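Serine-tRNA ligase (Naegleria fowleri, PDB 6BLJ) catalyses the ATP-dependent attachment of serine to its cognate tRNA in the cytosol, as a class II aminoacyl-tRNA synthetase. Local coordinates at the interface of chains A and B. Residues are numbered along the deposited sequence; one frame, centred on the assembly and turned at random. Chains: chain A/B, Serine-tRNA ligase.

The interface of chains A and B. Residues chain A 249, 269-272, 280, 313; chain B 249, 269-272, 280, 313.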
ATOM      1  N   PHE A 249      -2.658 -17.374   6.146  1.00 27.50           N
ATOM      2  CA  PHE A 249      -3.578 -16.380   5.583  1.00 32.30           C
ATOM      3  C   PHE A 249      -4.600 -15.961   6.622  1.00 27.99           C
ATOM      4  O   PHE A 249      -5.123 -16.812   7.339  1.00 24.92           O
ATOM      5  CB  PHE A 249      -4.516 -16.933   4.483  1.00 34.22           C
ATOM      6  CG  PHE A 249      -3.874 -17.529   3.308  1.00 30.50           C
ATOM      7  CD1 PHE A 249      -2.653 -17.099   2.857  1.00 32.16           C
ATOM      8  CD2 PHE A 249      -4.551 -18.523   2.607  1.00 30.36           C
ATOM      9  CE1 PHE A 249      -2.098 -17.662   1.725  1.00 35.43           C
ATOM     10  CE2 PHE A 249      -4.007 -19.086   1.488  1.00 29.03           C
ATOM     11  CZ  PHE A 249      -2.773 -18.663   1.045  1.00 31.94           C
ATOM     12  N   TYR A 269       1.686  -8.243   3.903  1.00 19.70           N
ATOM     13  CA  TYR A 269       1.441  -8.498   2.485  1.00 24.09           C
ATOM     14  C   TYR A 269      -0.037  -8.803   2.223  1.00 24.63           C
ATOM     15  O   TYR A 269      -0.721  -9.423   3.041  1.00 22.15           O
ATOM     16  CB  TYR A 269       2.260  -9.696   2.000  1.00 20.11           C
ATOM     17  CG  TYR A 269       3.774  -9.502   1.914  1.00 22.24           C
ATOM     18  CD1 TYR A 269       4.372  -8.982   0.764  1.00 18.53           C
ATOM     19  CD2 TYR A 269       4.595  -9.886   2.968  1.00 17.83           C
ATOM     20  CE1 TYR A 269       5.754  -8.838   0.671  1.00 22.92           C
ATOM     21  CE2 TYR A 269       5.987  -9.749   2.894  1.00 20.67           C
ATOM     22  CZ  TYR A 269       6.562  -9.225   1.753  1.00 18.57           C
ATOM     23  OH  TYR A 269       7.933  -9.109   1.671  1.00 21.05           O
ATOM     24  N   THR A 270      -0.519  -8.422   1.039  1.00 21.91           N
ATOM     25  CA  THR A 270      -1.851  -8.820   0.587  1.00 22.09           C
ATOM     26  C   THR A 270      -1.744 -10.044  -0.318  1.00 24.26           C
ATOM     27  O   THR A 270      -0.797 -10.160  -1.105  1.00 23.84           O
ATOM     28  CB  THR A 270      -2.530  -7.663  -0.162  1.00 27.24           C
ATOM     29  OG1 THR A 270      -2.728  -6.569   0.740  1.00 29.95           O
ATOM     30  CG2 THR A 270      -3.888  -8.087  -0.741  1.00 31.90           C
ATOM     31  N   VAL A 271      -2.712 -10.961  -0.217  1.00 21.86           N
ATOM     32  CA  VAL A 271      -2.744 -12.186  -1.016  0.55 22.73           C
ATOM     33  C   VAL A 271      -4.088 -12.281  -1.724  1.00 26.02           C
ATOM     34  O   VAL A 271      -5.131 -12.213  -1.062  1.00 27.67           O
ATOM     35  CB  VAL A 271      -2.525 -13.427  -0.134  0.55 25.25           C
ATOM     36  CG1 VAL A 271      -2.917 -14.694  -0.885  0.55 29.56           C
ATOM     37  CG2 VAL A 271      -1.096 -13.477   0.306  0.55 21.85           C
ATOM     38  N   THR A 272      -4.074 -12.448  -3.052  1.00 22.93           N
ATOM     39  CA  THR A 272      -5.303 -12.477  -3.837  1.00 28.49           C
ATOM     40  C   THR A 272      -5.348 -13.691  -4.763  1.00 27.15           C
ATOM     41  O   THR A 272      -4.324 -14.282  -5.103  1.00 23.35           O
ATOM     42  CB  THR A 272      -5.452 -11.213  -4.693  1.00 28.08           C
ATOM     43  OG1 THR A 272      -4.407 -11.203  -5.669  1.00 27.29           O
ATOM     44  CG2 THR A 272      -5.338  -9.953  -3.831  1.00 31.99           C
ATOM     45  N   LEU A 280      -1.100 -12.136   4.466  1.00 21.26           N
ATOM     46  CA  LEU A 280      -0.179 -13.085   5.084  1.00 18.49           C
ATOM     47  C   LEU A 280       0.064 -12.655   6.528  1.00 26.08           C
ATOM     48  O   LEU A 280       0.206 -11.465   6.823  1.00 20.97           O
ATOM     49  CB  LEU A 280       1.151 -13.128   4.330  1.00 18.24           C
ATOM     50  CG  LEU A 280       1.131 -13.683   2.899  1.00 25.01           C
ATOM     51  CD1 LEU A 280       2.491 -13.546   2.239  1.00 20.86           C
ATOM     52  CD2 LEU A 280       0.689 -15.153   2.896  1.00 26.63           C
ATOM     53  N   PHE A 313       5.435 -13.507   7.781  1.00 20.80           N
ATOM     54  CA  PHE A 313       5.764 -12.693   6.613  1.00 17.82           C
ATOM     55  C   PHE A 313       5.656 -11.219   6.968  1.00 22.17           C
ATOM     56  O   PHE A 313       4.630 -10.778   7.502  1.00 22.57           O
ATOM     57  CB  PHE A 313       4.840 -13.011   5.437  1.00 19.89           C
ATOM     58  CG  PHE A 313       4.815 -14.479   5.050  1.00 20.31           C
ATOM     59  CD1 PHE A 313       5.647 -14.967   4.047  1.00 26.20           C
ATOM     60  CD2 PHE A 313       3.950 -15.365   5.685  1.00 24.20           C
ATOM     61  CE1 PHE A 313       5.605 -16.321   3.675  1.00 23.60           C
ATOM     62  CE2 PHE A 313       3.913 -16.718   5.329  1.00 28.04           C
ATOM     63  CZ  PHE A 313       4.734 -17.188   4.325  1.00 23.39           C
TER
ATOM     64  N   PHE B 249       8.012 -16.998  -1.895  1.00 22.55           N
ATOM     65  CA  PHE B 249       7.657 -16.003  -2.913  1.00 30.19           C
ATOM     66  C   PHE B 249       8.534 -16.188  -4.130  1.00 21.58           C
ATOM     67  O   PHE B 249       9.741 -16.385  -3.986  1.00 24.67           O
ATOM     68  CB  PHE B 249       8.000 -14.553  -2.531  1.00 32.71           C
ATOM     69  CG  PHE B 249       7.401 -14.044  -1.301  1.00 27.40           C
ATOM     70  CD1 PHE B 249       6.202 -14.508  -0.834  1.00 30.61           C
ATOM     71  CD2 PHE B 249       8.044 -13.007  -0.630  1.00 30.83           C
ATOM     72  CE1 PHE B 249       5.656 -13.976   0.313  1.00 32.55           C
ATOM     73  CE2 PHE B 249       7.510 -12.478   0.504  1.00 25.11           C
ATOM     74  CZ  PHE B 249       6.311 -12.966   0.983  1.00 27.20           C
ATOM     75  N   TYR B 269      -1.389 -18.121  -6.059  1.00 21.52           N
ATOM     76  CA  TYR B 269      -1.790 -16.871  -5.416  1.00 24.51           C
ATOM     77  C   TYR B 269      -0.841 -15.738  -5.795  1.00 24.18           C
ATOM     78  O   TYR B 269       0.364 -15.937  -5.963  1.00 27.80           O
ATOM     79  CB  TYR B 269      -1.775 -16.994  -3.890  1.00 21.66           C
ATOM     80  CG  TYR B 269      -2.856 -17.858  -3.252  1.00 22.41           C
ATOM     81  CD1 TYR B 269      -4.087 -17.312  -2.883  1.00 21.39           C
ATOM     82  CD2 TYR B 269      -2.633 -19.206  -3.000  1.00 20.54           C
ATOM     83  CE1 TYR B 269      -5.074 -18.089  -2.267  1.00 26.07           C
ATOM     84  CE2 TYR B 269      -3.617 -20.008  -2.390  1.00 22.78           C
ATOM     85  CZ  TYR B 269      -4.829 -19.439  -2.021  1.00 23.61           C
ATOM     86  OH  TYR B 269      -5.793 -20.211  -1.408  1.00 26.14           O
ATOM     87  N   THR B 270      -1.388 -14.523  -5.861  1.00 23.61           N
ATOM     88  CA  THR B 270      -0.595 -13.313  -6.035  1.00 23.88           C
ATOM     89  C   THR B 270      -0.347 -12.640  -4.688  1.00 27.65           C
ATOM     90  O   THR B 270      -1.250 -12.573  -3.848  1.00 26.98           O
ATOM     91  CB  THR B 270      -1.314 -12.353  -6.981  1.00 27.73           C
ATOM     92  OG1 THR B 270      -1.415 -12.982  -8.263  1.00 28.84           O
ATOM     93  CG2 THR B 270      -0.551 -11.027  -7.121  1.00 32.04           C
ATOM     94  N   VAL B 271       0.876 -12.129  -4.488  1.00 24.49           N
ATOM     95  CA  VAL B 271       1.278 -11.457  -3.253  0.56 25.56           C
ATOM     96  C   VAL B 271       1.782 -10.066  -3.598  1.00 29.10           C
ATOM     97  O   VAL B 271       2.710  -9.934  -4.406  1.00 30.07           O
ATOM     98  CB  VAL B 271       2.375 -12.242  -2.521  0.56 26.59           C
ATOM     99  CG1 VAL B 271       2.911 -11.429  -1.347  0.56 28.41           C
ATOM    100  CG2 VAL B 271       1.830 -13.540  -2.058  0.56 21.63           C
ATOM    101  N   THR B 272       1.208  -9.038  -2.969  1.00 23.91           N
ATOM    102  CA  THR B 272       1.552  -7.652  -3.254  1.00 25.59           C
ATOM    103  C   THR B 272       1.902  -6.880  -1.980  1.00 25.66           C
ATOM    104  O   THR B 272       1.502  -7.249  -0.874  1.00 24.56           O
ATOM    105  CB  THR B 272       0.388  -6.937  -3.956  1.00 33.42           C
ATOM    106  OG1 THR B 272      -0.714  -6.860  -3.049  1.00 32.39           O
ATOM    107  CG2 THR B 272      -0.057  -7.700  -5.203  1.00 29.50           C
ATOM    108  N   LEU B 280       3.005 -16.743  -4.604  1.00 22.18           N
ATOM    109  CA  LEU B 280       3.340 -17.799  -3.649  1.00 24.36           C
ATOM    110  C   LEU B 280       3.639 -19.084  -4.404  1.00 27.43           C
ATOM    111  O   LEU B 280       2.953 -19.413  -5.370  1.00 23.52           O
ATOM    112  CB  LEU B 280       2.183 -18.043  -2.684  1.00 19.66           C
ATOM    113  CG  LEU B 280       1.858 -16.922  -1.692  1.00 23.62           C
ATOM    114  CD1 LEU B 280       0.585 -17.254  -0.897  1.00 19.62           C
ATOM    115  CD2 LEU B 280       3.049 -16.725  -0.757  1.00 27.86           C
ATOM    116  N   PHE B 313       1.457 -23.412  -1.454  1.00 18.77           N
ATOM    117  CA  PHE B 313       0.193 -22.685  -1.513  1.00 19.03           C
ATOM    118  C   PHE B 313      -0.474 -22.914  -2.862  1.00 25.84           C
ATOM    119  O   PHE B 313       0.154 -22.717  -3.909  1.00 25.08           O
ATOM    120  CB  PHE B 313       0.437 -21.191  -1.294  1.00 19.83           C
ATOM    121  CG  PHE B 313       1.178 -20.884  -0.025  1.00 21.10           C
ATOM    122  CD1 PHE B 313       0.493 -20.549   1.134  1.00 26.73           C
ATOM    123  CD2 PHE B 313       2.568 -20.929   0.007  1.00 24.47           C
ATOM    124  CE1 PHE B 313       1.191 -20.244   2.314  1.00 25.75           C
ATOM    125  CE2 PHE B 313       3.259 -20.619   1.176  1.00 28.23           C
ATOM    126  CZ  PHE B 313       2.565 -20.282   2.320  1.00 27.12           C
TER
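The backbone carbonyl oxygen O of B:Thr270 is gripped across the interface by one hydrogen bond, from the backbone N of A:Thr272 at 2.9 Å, nearly straight (161° at H) and in the carbonyl plane. Its twin runs from B:Thr272 N to A:Thr270 O at 3.0 Å, and the amides of A:Thr270 and B:Thr270 donate in return to the carbonyls of the opposite Thr272. Four such bonds join strands 270-272 of the two chains as an antiparallel ladder about the two-fold axis. A:Val271 and B:Val271 pair at its centre, side by side and pointing the same way, their CG2 methyls 3.8 Å apart. Each CG1, anti to the backbone N (chi1 165° in A:Val271), turns outward to the partner's tyrosine, A:Val271 CG1 lying 3.5 Å from B:Tyr269 CD1. On the other side of the ladder the threonines lie alongside, with A:Thr272 OG1 against B:Thr270 CB. On the valine side, A:Phe249 crosses B:Tyr269 obliquely and sets its CE2-CZ edge over one face of the phenol ring, the planes turned by 59°. A:Phe249 CE1 meets B:Leu280 CD1 tip to tip at 3.8 Å, while A:Phe249 CZ passes B:Phe313 CD1. B:Leu280 CD1 also lies over the rim of one face of B:Phe313, so both line the surface receiving A:Phe249. Ladder and apolar cluster form part of a two-fold interface, probably the homodimer typical of seryl-tRNA synthetases.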